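Local coordinates for protein 3-phytase (Klebsiella pneumoniae, PDB 2WNH) that probably hydrolyses phosphate groups from phytate (inositol hexakisphosphate) as a 3-phytase of the histidine acid phosphatase family, at residues B[39-47]-B[175-184]; B[204-215]-B[238-248]. The protein carries 3 engineered substitutions. All blocks are in the same frame, centred on the assembly; numbering follows the deposited sequence.

Contact 1 of 2, residues B[39-47]-B[175-184]; sequences EAATGRPWT and VCQADKPCPI
Arg44 and Ile184 make the direct hydrogen bonds between 39-47 and 175-184. Arg44 turns the side of its guanidinium to the carbonyl of Val175. NE donates to Val175 O at 2.8 Å and NH2 to the same oxygen at 2.7 Å. The oxygen lies close to the guanidinium plane, but both bonds are bent, near 145°. NE comes nearly along the C=O axis, while NH2 stands above the carbonyl plane. The other direct bond joins the backbones: Ile184 N to Ala41 O, 3.2 Å long and almost straight. A water adds a bridge: it donates to Thr42 O and accepts from Gln177 N.

Gln177 CG lies over one face of the Arg44 guanidinium, 3.4 Å from CZ. The amide of Gln177 is 20° from parallel to it. Trp229 makes a cation-pi contact with Arg44.

Among apolar contacts, Ala41 CB meets Ile184 CB at 3.5 Å. With chi1 -49°, Val175 sends CG1, anti to the carbonyl carbon, to Trp46 CH2 at 3.9 Å, and CG2, between the backbone N and that carbon, to Thr42 CG2. Trp46 NE1 donates to Thr42 OG1 within the indole plane, which fixes the ring's rotation. Thr42 OG1 also bonds to Ile38 O.

Helix 32-42 ends here in a Schellman motif, with Gly43 at positive phi. It packs against a disulfide-closed loop, Cys176 to Cys182, that follows helix 165-175 and contains a type II beta turn.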
ATOM      1  N   GLU B  39      24.062  26.453 -31.653  1.00 22.80           N
ATOM      2  CA  GLU B  39      25.396  26.889 -31.252  1.00 24.59           C
ATOM      3  C   GLU B  39      26.027  27.741 -32.349  1.00 25.34           C
ATOM      4  O   GLU B  39      26.697  28.731 -32.046  1.00 26.35           O
ATOM      5  CB  GLU B  39      26.270  25.701 -30.864  1.00 24.88           C
ATOM      6  CG  GLU B  39      25.853  25.135 -29.509  1.00 24.90           C
ATOM      7  CD  GLU B  39      26.726  23.998 -29.011  1.00 25.61           C
ATOM      8  OE1 GLU B  39      27.539  23.428 -29.786  1.00 25.89           O
ATOM      9  OE2 GLU B  39      26.568  23.647 -27.827  1.00 24.03           O
ATOM     10  N   ALA B  40      25.773  27.390 -33.609  1.00 25.71           N
ATOM     11  CA  ALA B  40      26.236  28.213 -34.740  1.00 26.76           C
ATOM     12  C   ALA B  40      25.508  29.548 -34.773  1.00 27.77           C
ATOM     13  O   ALA B  40      26.139  30.599 -34.940  1.00 28.67           O
ATOM     14  CB  ALA B  40      26.064  27.467 -36.079  1.00 26.01           C
ATOM     15  N   ALA B  41      24.189  29.510 -34.585  1.00 27.80           N
ATOM     16  CA  ALA B  41      23.338  30.709 -34.584  1.00 27.89           C
ATOM     17  C   ALA B  41      23.741  31.785 -33.579  1.00 28.40           C
ATOM     18  O   ALA B  41      23.542  32.982 -33.825  1.00 28.04           O
ATOM     19  CB  ALA B  41      21.883  30.318 -34.344  1.00 28.68           C
ATOM     20  N   THR B  42      24.266  31.364 -32.432  1.00 27.97           N
ATOM     21  CA  THR B  42      24.544  32.294 -31.329  1.00 28.38           C
ATOM     22  C   THR B  42      26.036  32.440 -31.066  1.00 28.22           C
ATOM     23  O   THR B  42      26.441  33.191 -30.185  1.00 29.56           O
ATOM     24  CB  THR B  42      23.850  31.841 -30.017  1.00 28.93           C
ATOM     25  OG1 THR B  42      24.268  30.501 -29.708  1.00 29.40           O
ATOM     26  CG2 THR B  42      22.349  31.889 -30.167  1.00 27.18           C
ATOM     27  N   GLY B  43      26.837  31.701 -31.827  1.00 27.93           N
ATOM     28  CA  GLY B  43      28.289  31.738 -31.731  1.00 28.70           C
ATOM     29  C   GLY B  43      28.836  31.321 -30.379  1.00 28.94           C
ATOM     30  O   GLY B  43      29.894  31.787 -29.963  1.00 29.90           O
ATOM     31  N   ARG B  44      28.116  30.447 -29.672  1.00 28.09           N
ATOM     32  CA  ARG B  44      28.624  29.955 -28.386  1.00 27.94           C
ATOM     33  C   ARG B  44      28.053  28.569 -28.047  1.00 27.15           C
ATOM     34  O   ARG B  44      27.045  28.163 -28.626  1.00 25.27           O
ATOM     35  CB  ARG B  44      28.351  30.975 -27.263  1.00 27.72           C
ATOM     36  CG  ARG B  44      27.107  30.740 -26.460  1.00 33.18           C
ATOM     37  CD  ARG B  44      25.934  31.390 -27.099  1.00 31.28           C
ATOM     38  NE  ARG B  44      25.263  32.460 -26.358  1.00 34.01           N
ATOM     39  CZ  ARG B  44      25.525  32.927 -25.130  1.00 34.11           C
ATOM     40  NH1 ARG B  44      26.506  32.457 -24.388  1.00 34.86           N
ATOM     41  NH2 ARG B  44      24.760  33.901 -24.639  1.00 29.04           N
ATOM     42  N   PRO B  45      28.709  27.840 -27.129  1.00 26.36           N
ATOM     43  CA  PRO B  45      28.178  26.547 -26.701  1.00 25.77           C
ATOM     44  C   PRO B  45      26.981  26.713 -25.776  1.00 25.38           C
ATOM     45  O   PRO B  45      26.912  27.678 -24.997  1.00 24.50           O
ATOM     46  CB  PRO B  45      29.344  25.927 -25.931  1.00 25.99           C
ATOM     47  CG  PRO B  45      30.072  27.129 -25.366  1.00 27.34           C
ATOM     48  CD  PRO B  45      29.981  28.164 -26.447  1.00 27.47           C
ATOM     49  N   TRP B  46      26.042  25.771 -25.882  1.00 24.00           N
ATOM     50  CA  TRP B  46      24.886  25.713 -25.009  1.00 23.77           C
ATOM     51  C   TRP B  46      25.102  24.560 -24.032  1.00 22.50           C
ATOM     52  O   TRP B  46      25.923  23.663 -24.277  1.00 23.74           O
ATOM     53  CB  TRP B  46      23.620  25.464 -25.821  1.00 22.44           C
ATOM     54  CG  TRP B  46      23.109  26.657 -26.539  1.00 22.77           C
ATOM     55  CD1 TRP B  46      23.823  27.492 -27.370  1.00 21.39           C
ATOM     56  CD2 TRP B  46      21.760  27.138 -26.553  1.00 22.30           C
ATOM     57  NE1 TRP B  46      22.999  28.478 -27.867  1.00 23.33           N
ATOM     58  CE2 TRP B  46      21.732  28.287 -27.386  1.00 23.69           C
ATOM     59  CE3 TRP B  46      20.574  26.727 -25.930  1.00 24.23           C
ATOM     60  CZ2 TRP B  46      20.559  29.015 -27.624  1.00 23.12           C
ATOM     61  CZ3 TRP B  46      19.401  27.460 -26.162  1.00 22.95           C
ATOM     62  CH2 TRP B  46      19.401  28.587 -27.004  1.00 22.93           C
ATOM     63  N   THR B  47      24.360  24.598 -22.932  1.00 23.66           N
ATOM     64  CA  THR B  47      24.475  23.591 -21.884  1.00 23.23           C
ATOM     65  C   THR B  47      24.417  22.172 -22.437  1.00 21.83           C
ATOM     66  O   THR B  47      23.595  21.857 -23.302  1.00 20.75           O
ATOM     67  CB  THR B  47      23.368  23.783 -20.842  1.00 24.70           C
ATOM     68  OG1 THR B  47      23.478  25.100 -20.287  1.00 24.96           O
ATOM     69  CG2 THR B  47      23.440  22.726 -19.715  1.00 24.29           C
ATOM     70  N   VAL B 175      19.624  34.998 -25.307  1.00 28.91           N
ATOM     71  CA  VAL B 175      20.618  34.073 -25.882  1.00 29.78           C
ATOM     72  C   VAL B 175      21.908  34.687 -26.463  1.00 31.76           C
ATOM     73  O   VAL B 175      22.905  33.978 -26.662  1.00 31.96           O
ATOM     74  CB  VAL B 175      19.988  33.084 -26.921  1.00 29.24           C
ATOM     75  CG1 VAL B 175      18.726  32.412 -26.353  1.00 29.43           C
ATOM     76  CG2 VAL B 175      19.678  33.790 -28.251  1.00 28.36           C
ATOM     77  N   CYS B 176      21.894  35.989 -26.736  1.00 33.81           N
ATOM     78  CA  CYS B 176      23.062  36.627 -27.350  1.00 36.58           C
ATOM     79  C   CYS B 176      23.995  37.220 -26.312  1.00 38.52           C
ATOM     80  O   CYS B 176      23.542  37.826 -25.343  1.00 39.04           O
ATOM     81  CB  CYS B 176      22.632  37.681 -28.369  1.00 36.73           C
ATOM     82  SG  CYS B 176      21.726  36.950 -29.761  0.70 36.44           S
ATOM     83  N   GLN B 177      25.297  37.014 -26.509  1.00 41.19           N
ATOM     84  CA  GLN B 177      26.311  37.606 -25.642  1.00 43.63           C
ATOM     85  C   GLN B 177      26.463  39.087 -25.926  1.00 45.41           C
ATOM     86  O   GLN B 177      26.480  39.505 -27.091  1.00 45.33           O
ATOM     87  CB  GLN B 177      27.662  36.935 -25.846  1.00 43.82           C
ATOM     88  CG  GLN B 177      27.718  35.495 -25.427  1.00 44.55           C
ATOM     89  CD  GLN B 177      29.115  34.930 -25.506  1.00 46.61           C
ATOM     90  OE1 GLN B 177      29.925  35.126 -24.599  1.00 49.70           O
ATOM     91  NE2 GLN B 177      29.407  34.214 -26.587  1.00 47.43           N
ATOM     92  N   ALA B 178      26.578  39.870 -24.853  1.00 47.82           N
ATOM     93  CA  ALA B 178      26.854  41.301 -24.941  1.00 49.72           C
ATOM     94  C   ALA B 178      28.097  41.551 -25.785  1.00 50.89           C
ATOM     95  O   ALA B 178      29.159  40.978 -25.521  1.00 51.23           O
ATOM     96  CB  ALA B 178      27.032  41.896 -23.542  1.00 50.28           C
ATOM     97  N   ASP B 179      27.936  42.382 -26.815  1.00 52.22           N
ATOM     98  CA  ASP B 179      29.031  42.815 -27.700  1.00 53.00           C
ATOM     99  C   ASP B 179      29.743  41.649 -28.394  1.00 52.82           C
ATOM    100  O   ASP B 179      30.979  41.621 -28.510  1.00 53.14           O
ATOM    101  CB  ASP B 179      30.008  43.733 -26.944  1.00 53.89           C
ATOM    102  CG  ASP B 179      29.288  44.822 -26.161  1.00 55.86           C
ATOM    103  OD1 ASP B 179      28.594  45.655 -26.791  1.00 57.62           O
ATOM    104  OD2 ASP B 179      29.399  44.829 -24.914  1.00 58.04           O
ATOM    105  N   LYS B 180      28.946  40.680 -28.835  1.00 51.85           N
ATOM    106  CA  LYS B 180      29.434  39.568 -29.640  1.00 50.94           C
ATOM    107  C   LYS B 180      28.509  39.327 -30.825  1.00 49.55           C
ATOM    108  O   LYS B 180      27.316  39.633 -30.750  1.00 49.32           O
ATOM    109  CB  LYS B 180      29.572  38.296 -28.802  1.00 51.49           C
ATOM    110  CG  LYS B 180      30.964  38.093 -28.231  1.00 53.71           C
ATOM    111  CD  LYS B 180      31.080  38.636 -26.814  1.00 56.61           C
ATOM    112  CE  LYS B 180      32.539  38.860 -26.412  1.00 58.70           C
ATOM    113  NZ  LYS B 180      33.434  37.706 -26.732  1.00 60.20           N
ATOM    114  N   PRO B 181      29.062  38.805 -31.936  1.00 48.47           N
ATOM    115  CA  PRO B 181      28.229  38.396 -33.072  1.00 47.15           C
ATOM    116  C   PRO B 181      27.189  37.325 -32.701  1.00 45.22           C
ATOM    117  O   PRO B 181      27.512  36.327 -32.043  1.00 45.25           O
ATOM    118  CB  PRO B 181      29.250  37.827 -34.070  1.00 47.53           C
ATOM    119  CG  PRO B 181      30.549  38.482 -33.697  1.00 48.41           C
ATOM    120  CD  PRO B 181      30.496  38.586 -32.204  1.00 48.44           C
ATOM    121  N   CYS B 182      25.949  37.560 -33.118  1.00 42.71           N
ATOM    122  CA  CYS B 182      24.868  36.595 -32.956  1.00 40.47           C
ATOM    123  C   CYS B 182      24.271  36.440 -34.350  1.00 39.39           C
ATOM    124  O   CYS B 182      23.263  37.077 -34.663  1.00 39.77           O
ATOM    125  CB  CYS B 182      23.839  37.129 -31.961  1.00 39.80           C
ATOM    126  SG  CYS B 182      23.095  35.900 -30.847  0.70 36.26           S
ATOM    127  N   PRO B 183      24.914  35.608 -35.199  1.00 38.77           N
ATOM    128  CA  PRO B 183      24.655  35.498 -36.646  1.00 38.74           C
ATOM    129  C   PRO B 183      23.172  35.387 -37.041  1.00 38.01           C
ATOM    130  O   PRO B 183      22.712  36.128 -37.919  1.00 37.90           O
ATOM    131  CB  PRO B 183      25.415  34.229 -37.047  1.00 38.86           C
ATOM    132  CG  PRO B 183      26.497  34.115 -36.056  1.00 39.84           C
ATOM    133  CD  PRO B 183      25.970  34.675 -34.767  1.00 38.35           C
ATOM    134  N   ILE B 184      22.431  34.490 -36.390  1.00 36.55           N
ATOM    135  CA  ILE B 184      21.023  34.239 -36.754  1.00 35.37           C
ATOM    136  C   ILE B 184      20.106  35.482 -36.828  1.00 35.44           C
ATOM    137  O   ILE B 184      19.165  35.512 -37.626  1.00 34.74           O
ATOM    138  CB  ILE B 184      20.377  33.125 -35.857  1.00 34.95           C
ATOM    139  CG1 ILE B 184      19.160  32.472 -36.533  1.00 34.03           C
ATOM    140  CG2 ILE B 184      20.007  33.662 -34.482  1.00 33.53           C
ATOM    141  CD1 ILE B 184      19.486  31.651 -37.785  1.00 34.72           C
TER
HETATM  142  O   HOH W   1      26.586  35.535 -28.820  1.00 39.30           O

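Contact 2 of 2, residues B[204-215]-B[238-248]; sequences LSVMANMVETLR and ITALLPLLTEN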
ATOM      1  N   LEU B 204      14.023  31.977 -38.973  1.00 24.21           N
ATOM      2  CA  LEU B 204      12.887  31.518 -38.179  1.00 24.80           C
ATOM      3  C   LEU B 204      13.031  30.070 -37.709  1.00 24.17           C
ATOM      4  O   LEU B 204      12.790  29.776 -36.533  1.00 25.21           O
ATOM      5  CB  LEU B 204      11.583  31.665 -38.972  1.00 24.68           C
ATOM      6  CG  LEU B 204      10.297  31.142 -38.306  1.00 25.74           C
ATOM      7  CD1 LEU B 204      10.056  31.822 -36.967  1.00 27.09           C
ATOM      8  CD2 LEU B 204       9.107  31.367 -39.191  1.00 24.63           C
ATOM      9  N   SER B 205      13.431  29.176 -38.604  1.00 23.22           N
ATOM     10  CA  SER B 205      13.490  27.764 -38.232  1.00 23.10           C
ATOM     11  C   SER B 205      14.476  27.536 -37.093  1.00 23.63           C
ATOM     12  O   SER B 205      14.156  26.813 -36.150  1.00 21.73           O
ATOM     13  CB  SER B 205      13.761  26.836 -39.427  1.00 23.18           C
ATOM     14  OG  SER B 205      15.039  27.067 -39.991  1.00 30.12           O
ATOM     15  N   VAL B 206      15.654  28.165 -37.161  1.00 22.47           N
ATOM     16  CA  VAL B 206      16.650  28.015 -36.100  1.00 23.01           C
ATOM     17  C   VAL B 206      16.197  28.739 -34.826  1.00 21.94           C
ATOM     18  O   VAL B 206      16.388  28.228 -33.731  1.00 20.90           O
ATOM     19  CB  VAL B 206      18.072  28.417 -36.548  1.00 23.42           C
ATOM     20  CG1 VAL B 206      19.079  28.218 -35.404  1.00 24.77           C
ATOM     21  CG2 VAL B 206      18.504  27.560 -37.746  1.00 23.63           C
ATOM     22  N   MET B 207      15.561  29.902 -34.969  1.00 21.72           N
ATOM     23  CA  MET B 207      14.964  30.559 -33.806  1.00 21.99           C
ATOM     24  C   MET B 207      13.967  29.648 -33.098  1.00 21.62           C
ATOM     25  O   MET B 207      13.933  29.595 -31.865  1.00 20.91           O
ATOM     26  CB  MET B 207      14.295  31.873 -34.180  1.00 21.82           C
ATOM     27  CG  MET B 207      15.305  33.009 -34.340  1.00 26.50           C
ATOM     28  SD  MET B 207      14.496  34.549 -34.763  1.00 28.61           S
ATOM     29  CE  MET B 207      15.093  34.783 -36.431  1.00 36.94           C
ATOM     30  N   ALA B 208      13.168  28.941 -33.889  1.00 21.93           N
ATOM     31  CA  ALA B 208      12.208  27.970 -33.340  1.00 21.73           C
ATOM     32  C   ALA B 208      12.925  26.836 -32.591  1.00 21.83           C
ATOM     33  O   ALA B 208      12.449  26.428 -31.519  1.00 21.43           O
ATOM     34  CB  ALA B 208      11.312  27.415 -34.463  1.00 21.75           C
ATOM     35  N   ASN B 209      14.042  26.344 -33.135  1.00 20.97           N
ATOM     36  CA  ASN B 209      14.904  25.374 -32.447  1.00 22.06           C
ATOM     37  C   ASN B 209      15.368  25.926 -31.093  1.00 21.78           C
ATOM     38  O   ASN B 209      15.450  25.194 -30.103  1.00 21.63           O
ATOM     39  CB  ASN B 209      16.193  25.062 -33.244  1.00 22.71           C
ATOM     40  CG  ASN B 209      15.969  24.254 -34.514  1.00 27.25           C
ATOM     41  OD1 ASN B 209      16.800  24.317 -35.441  1.00 32.14           O
ATOM     42  ND2 ASN B 209      14.886  23.474 -34.567  1.00 25.28           N
ATOM     43  N   MET B 210      15.729  27.214 -31.068  1.00 20.71           N
ATOM     44  CA  MET B 210      16.194  27.845 -29.830  1.00 20.46           C
ATOM     45  C   MET B 210      15.084  27.918 -28.779  1.00 19.26           C
ATOM     46  O   MET B 210      15.303  27.572 -27.626  1.00 18.69           O
ATOM     47  CB  MET B 210      16.764  29.243 -30.113  1.00 21.10           C
ATOM     48  CG  MET B 210      18.093  29.214 -30.827  1.00 24.07           C
ATOM     49  SD  MET B 210      18.633  30.924 -31.149  1.00 31.62           S
ATOM     50  CE  MET B 210      18.017  31.149 -32.778  1.00 32.77           C
ATOM     51  N   VAL B 211      13.902  28.381 -29.187  1.00 17.81           N
ATOM     52  CA  VAL B 211      12.739  28.492 -28.301  1.00 19.15           C
ATOM     53  C   VAL B 211      12.305  27.127 -27.742  1.00 18.57           C
ATOM     54  O   VAL B 211      12.046  27.013 -26.553  1.00 17.95           O
ATOM     55  CB  VAL B 211      11.577  29.212 -29.007  1.00 19.36           C
ATOM     56  CG1 VAL B 211      10.262  29.090 -28.212  1.00 20.20           C
ATOM     57  CG2 VAL B 211      11.949  30.682 -29.229  1.00 17.86           C
ATOM     58  N   GLU B 212      12.248  26.104 -28.587  1.00 18.46           N
ATOM     59  CA  GLU B 212      11.975  24.732 -28.090  1.00 17.59           C
ATOM     60  C   GLU B 212      12.999  24.293 -27.037  1.00 18.94           C
ATOM     61  O   GLU B 212      12.622  23.756 -25.989  1.00 17.54           O
ATOM     62  CB  GLU B 212      11.933  23.733 -29.239  1.00 17.38           C
ATOM     63  CG  GLU B 212      11.506  22.298 -28.817  1.00 20.31           C
ATOM     64  CD  GLU B 212      10.052  22.189 -28.342  1.00 22.18           C
ATOM     65  OE1 GLU B 212       9.170  22.935 -28.831  1.00 24.62           O
ATOM     66  OE2 GLU B 212       9.783  21.310 -27.482  1.00 25.87           O
ATOM     67  N   THR B 213      14.280  24.525 -27.314  1.00 19.06           N
ATOM     68  CA  THR B 213      15.345  24.166 -26.361  1.00 18.58           C
ATOM     69  C   THR B 213      15.173  24.882 -25.004  1.00 18.88           C
ATOM     70  O   THR B 213      15.343  24.263 -23.936  1.00 18.35           O
ATOM     71  CB  THR B 213      16.745  24.449 -26.957  1.00 19.13           C
ATOM     72  OG1 THR B 213      16.886  23.750 -28.206  1.00 20.07           O
ATOM     73  CG2 THR B 213      17.855  24.021 -25.988  1.00 18.78           C
ATOM     74  N   LEU B 214      14.845  26.170 -25.050  1.00 17.59           N
ATOM     75  CA  LEU B 214      14.603  26.925 -23.819  1.00 17.70           C
ATOM     76  C   LEU B 214      13.367  26.400 -23.093  1.00 17.52           C
ATOM     77  O   LEU B 214      13.396  26.222 -21.876  1.00 16.52           O
ATOM     78  CB  LEU B 214      14.499  28.428 -24.112  1.00 18.17           C
ATOM     79  CG  LEU B 214      15.786  29.034 -24.698  1.00 20.88           C
ATOM     80  CD1 LEU B 214      15.498  30.464 -25.107  1.00 20.54           C
ATOM     81  CD2 LEU B 214      16.958  29.000 -23.723  1.00 22.20           C
ATOM     82  N   ARG B 215      12.289  26.148 -23.846  1.00 16.46           N
ATOM     83  CA  ARG B 215      11.064  25.599 -23.258  1.00 17.33           C
ATOM     84  C   ARG B 215      11.322  24.249 -22.601  1.00 17.08           C
ATOM     85  O   ARG B 215      10.832  23.977 -21.493  1.00 17.03           O
ATOM     86  CB  ARG B 215       9.971  25.440 -24.325  1.00 16.95           C
ATOM     87  CG  ARG B 215       8.699  24.745 -23.790  1.00 20.42           C
ATOM     88  CD  ARG B 215       8.735  23.221 -24.067  1.00 19.22           C
ATOM     89  NE  ARG B 215       8.306  22.967 -25.447  1.00 19.11           N
ATOM     90  CZ  ARG B 215       7.050  23.091 -25.864  1.00 20.48           C
ATOM     91  NH1 ARG B 215       6.090  23.434 -25.016  1.00 20.12           N
ATOM     92  NH2 ARG B 215       6.746  22.881 -27.139  1.00 21.53           N
ATOM     93  N   ILE B 238       9.253  32.287 -20.855  1.00 20.97           N
ATOM     94  CA  ILE B 238       9.199  31.231 -21.875  1.00 20.15           C
ATOM     95  C   ILE B 238       7.972  31.449 -22.750  1.00 20.06           C
ATOM     96  O   ILE B 238       8.071  31.422 -23.984  1.00 19.62           O
ATOM     97  CB  ILE B 238       9.182  29.809 -21.237  1.00 20.02           C
ATOM     98  CG1 ILE B 238      10.489  29.556 -20.481  1.00 19.80           C
ATOM     99  CG2 ILE B 238       8.943  28.707 -22.293  1.00 21.16           C
ATOM    100  CD1 ILE B 238      11.716  29.455 -21.363  1.00 20.33           C
ATOM    101  N   THR B 239       6.824  31.665 -22.115  1.00 20.87           N
ATOM    102  CA  THR B 239       5.559  31.932 -22.820  1.00 20.86           C
ATOM    103  C   THR B 239       5.699  33.039 -23.868  1.00 21.77           C
ATOM    104  O   THR B 239       5.200  32.905 -25.002  1.00 21.85           O
ATOM    105  CB  THR B 239       4.448  32.300 -21.816  1.00 21.60           C
ATOM    106  OG1 THR B 239       4.255  31.203 -20.920  1.00 19.34           O
ATOM    107  CG2 THR B 239       3.140  32.620 -22.529  1.00 21.64           C
ATOM    108  N   ALA B 240       6.396  34.112 -23.497  1.00 21.72           N
ATOM    109  CA  ALA B 240       6.611  35.254 -24.391  1.00 22.23           C
ATOM    110  C   ALA B 240       7.407  34.913 -25.656  1.00 22.07           C
ATOM    111  O   ALA B 240       7.303  35.630 -26.643  1.00 24.24           O
ATOM    112  CB  ALA B 240       7.310  36.369 -23.629  1.00 21.41           C
ATOM    113  N   LEU B 241       8.205  33.841 -25.620  1.00 20.94           N
ATOM    114  CA  LEU B 241       9.016  33.424 -26.762  1.00 20.16           C
ATOM    115  C   LEU B 241       8.286  32.504 -27.732  1.00 20.95           C
ATOM    116  O   LEU B 241       8.730  32.337 -28.873  1.00 20.41           O
ATOM    117  CB  LEU B 241      10.308  32.742 -26.297  1.00 20.73           C
ATOM    118  CG  LEU B 241      11.192  33.583 -25.383  1.00 23.06           C
ATOM    119  CD1 LEU B 241      12.339  32.763 -24.814  1.00 23.34           C
ATOM    120  CD2 LEU B 241      11.717  34.798 -26.145  1.00 24.76           C
ATOM    121  N   LEU B 242       7.198  31.883 -27.268  1.00 21.17           N
ATOM    122  CA  LEU B 242       6.565  30.775 -27.988  1.00 20.62           C
ATOM    123  C   LEU B 242       5.927  31.157 -29.326  1.00 22.08           C
ATOM    124  O   LEU B 242       5.788  30.305 -30.218  1.00 22.54           O
ATOM    125  CB  LEU B 242       5.546  30.050 -27.082  1.00 21.52           C
ATOM    126  CG  LEU B 242       6.150  29.323 -25.878  1.00 20.84           C
ATOM    127  CD1 LEU B 242       5.038  28.698 -25.026  1.00 23.44           C
ATOM    128  CD2 LEU B 242       7.206  28.273 -26.298  1.00 20.14           C
ATOM    129  N   PRO B 243       5.558  32.431 -29.485  1.00 22.40           N
ATOM    130  CA  PRO B 243       5.031  32.908 -30.770  1.00 21.99           C
ATOM    131  C   PRO B 243       5.929  32.543 -31.974  1.00 21.65           C
ATOM    132  O   PRO B 243       5.437  32.280 -33.074  1.00 21.63           O
ATOM    133  CB  PRO B 243       4.786  34.409 -30.687  1.00 22.53           C
ATOM    134  N   LEU B 244       7.245  32.507 -31.773  1.00 20.50           N
ATOM    135  CA  LEU B 244       8.164  32.100 -32.838  1.00 20.86           C
ATOM    136  C   LEU B 244       8.002  30.625 -33.207  1.00 20.79           C
ATOM    137  O   LEU B 244       8.175  30.228 -34.356  1.00 20.96           O
ATOM    138  CB  LEU B 244       9.613  32.383 -32.433  1.00 20.34           C
ATOM    139  CG  LEU B 244      10.040  33.853 -32.538  1.00 22.91           C
ATOM    140  CD1 LEU B 244      11.390  34.078 -31.840  1.00 24.78           C
ATOM    141  CD2 LEU B 244      10.124  34.246 -33.999  1.00 26.93           C
ATOM    142  N   LEU B 245       7.691  29.808 -32.209  1.00 20.68           N
ATOM    143  CA  LEU B 245       7.547  28.386 -32.440  1.00 20.14           C
ATOM    144  C   LEU B 245       6.239  28.132 -33.194  1.00 20.07           C
ATOM    145  O   LEU B 245       6.221  27.366 -34.141  1.00 21.53           O
ATOM    146  CB  LEU B 245       7.620  27.650 -31.094  1.00 20.56           C
ATOM    147  CG  LEU B 245       7.787  26.132 -31.084  1.00 22.24           C
ATOM    148  CD1 LEU B 245       9.017  25.659 -31.827  1.00 23.32           C
ATOM    149  CD2 LEU B 245       7.838  25.709 -29.591  1.00 20.74           C
ATOM    150  N   THR B 246       5.169  28.809 -32.786  1.00 19.68           N
ATOM    151  CA  THR B 246       3.889  28.774 -33.482  1.00 19.72           C
ATOM    152  C   THR B 246       4.065  29.216 -34.930  1.00 20.52           C
ATOM    153  O   THR B 246       3.547  28.579 -35.844  1.00 20.31           O
ATOM    154  CB  THR B 246       2.824  29.649 -32.782  1.00 20.20           C
ATOM    155  OG1 THR B 246       2.494  29.082 -31.503  1.00 21.97           O
ATOM    156  CG2 THR B 246       1.553  29.758 -33.615  1.00 20.94           C
ATOM    157  N   GLU B 247       4.793  30.310 -35.133  1.00 20.87           N
ATOM    158  CA  GLU B 247       5.010  30.808 -36.504  1.00 20.92           C
ATOM    159  C   GLU B 247       5.722  29.754 -37.371  1.00 19.90           C
ATOM    160  O   GLU B 247       5.303  29.482 -38.518  1.00 19.15           O
ATOM    161  CB  GLU B 247       5.791  32.130 -36.457  1.00 20.86           C
ATOM    162  CG  GLU B 247       5.946  32.820 -37.829  1.00 23.69           C
ATOM    163  CD  GLU B 247       4.820  33.788 -38.157  1.00 25.78           C
ATOM    164  OE1 GLU B 247       3.741  33.721 -37.538  1.00 24.83           O
ATOM    165  OE2 GLU B 247       5.018  34.640 -39.061  1.00 26.24           O
ATOM    166  N   ASN B 248       6.789  29.149 -36.837  1.00 19.96           N
ATOM    167  CA  ASN B 248       7.503  28.123 -37.591  1.00 19.44           C
ATOM    168  C   ASN B 248       6.624  26.917 -37.898  1.00 20.32           C
ATOM    169  O   ASN B 248       6.663  26.387 -39.001  1.00 19.59           O
ATOM    170  CB  ASN B 248       8.783  27.676 -36.879  1.00 19.73           C
ATOM    171  CG  ASN B 248       9.727  26.904 -37.797  1.00 22.00           C
ATOM    172  OD1 ASN B 248      10.136  25.776 -37.502  1.00 26.14           O
ATOM    173  ND2 ASN B 248      10.076  27.510 -38.920  1.00 18.63           N
TER
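Leu204 lies against the last turn of 238-248. Its CG is anti to the backbone N (chi1 176°), and the two methyls part: CD1 meets Leu244 CD2 at 3.8 Å and CD2 meets Glu247 CG at 3.7 Å. The carboxylate of Glu247 is held by a salt bridge to Arg160. Leu204 and Asn248 run past each other in opposite directions. The Asn248 amide continues over the backbone of Ser205, with ND2 3.5 Å from Ser205 CA.

Ala208 is where the backbones come closest, with its CA 4.8 Å from that of Leu245. Its methyl touches Asn248 CB at 3.5 Å. Val211 follows one turn on. Its CG1 packs on Leu242 CD2 at 3.7 Å, and its CG2 faces Leu241 CB.

Glu212 and Arg215 form a side-on salt bridge, with NH2 to OE1 and NE to OE2. Leu245 CD2 lies beside this pair, 3.2 Å from Glu212 OE1. Asn314 accepts from Arg215 NH1. Leu214 CD1 meets Leu241 CD1, and Ile238 CG2 lies against the start of the Arg215 side chain.

The axes of 204-215 and 243-248 approach to 8.5 Å and cross at -131°. Leu245 makes a single knob-into-hole contact, among Ala208, Val211, Glu212 and Arg215. Helix 204-219 thus packs on the end of helix 235-239 and on helix 243-250, joined by a type I beta turn from Thr239 to Leu242. Glu212 OE2 also forms a salt bridge with Arg24 of the RHGxRxP signature of histidine acid phosphatases, whose arginines bind phosphate in relatives. Glu212, held by Arg215, is probably a second-shell residue that positions a phosphate-pocket arginine.

How the contacts relate
Contact 1 and contact 2 adjoin, with centres about 16 Å apart, and helix 204-219 serves both. Its side toward helix 32-42 meets contact 1: Ile184 CG2 touches Met210 CE at 3.6 Å, and Ala41 CB touches Val206 CG1 at 3.7 Å. Trp46 CZ3 also reaches Thr213 CG2 at 3.8 Å. Contact 2 is buried, its centre about 15 Å from the centre of the chain. Contact 1 is partly buried, its centre about 29 Å from the same point. Both lie away from His358, a known magnesium ligand with no magnesium bound in this chain. Contact 2 is tied to the family signature through Glu212 and Arg24. A sodium ion sits about 4 Å from the nearest atoms of the Glu247 side chain.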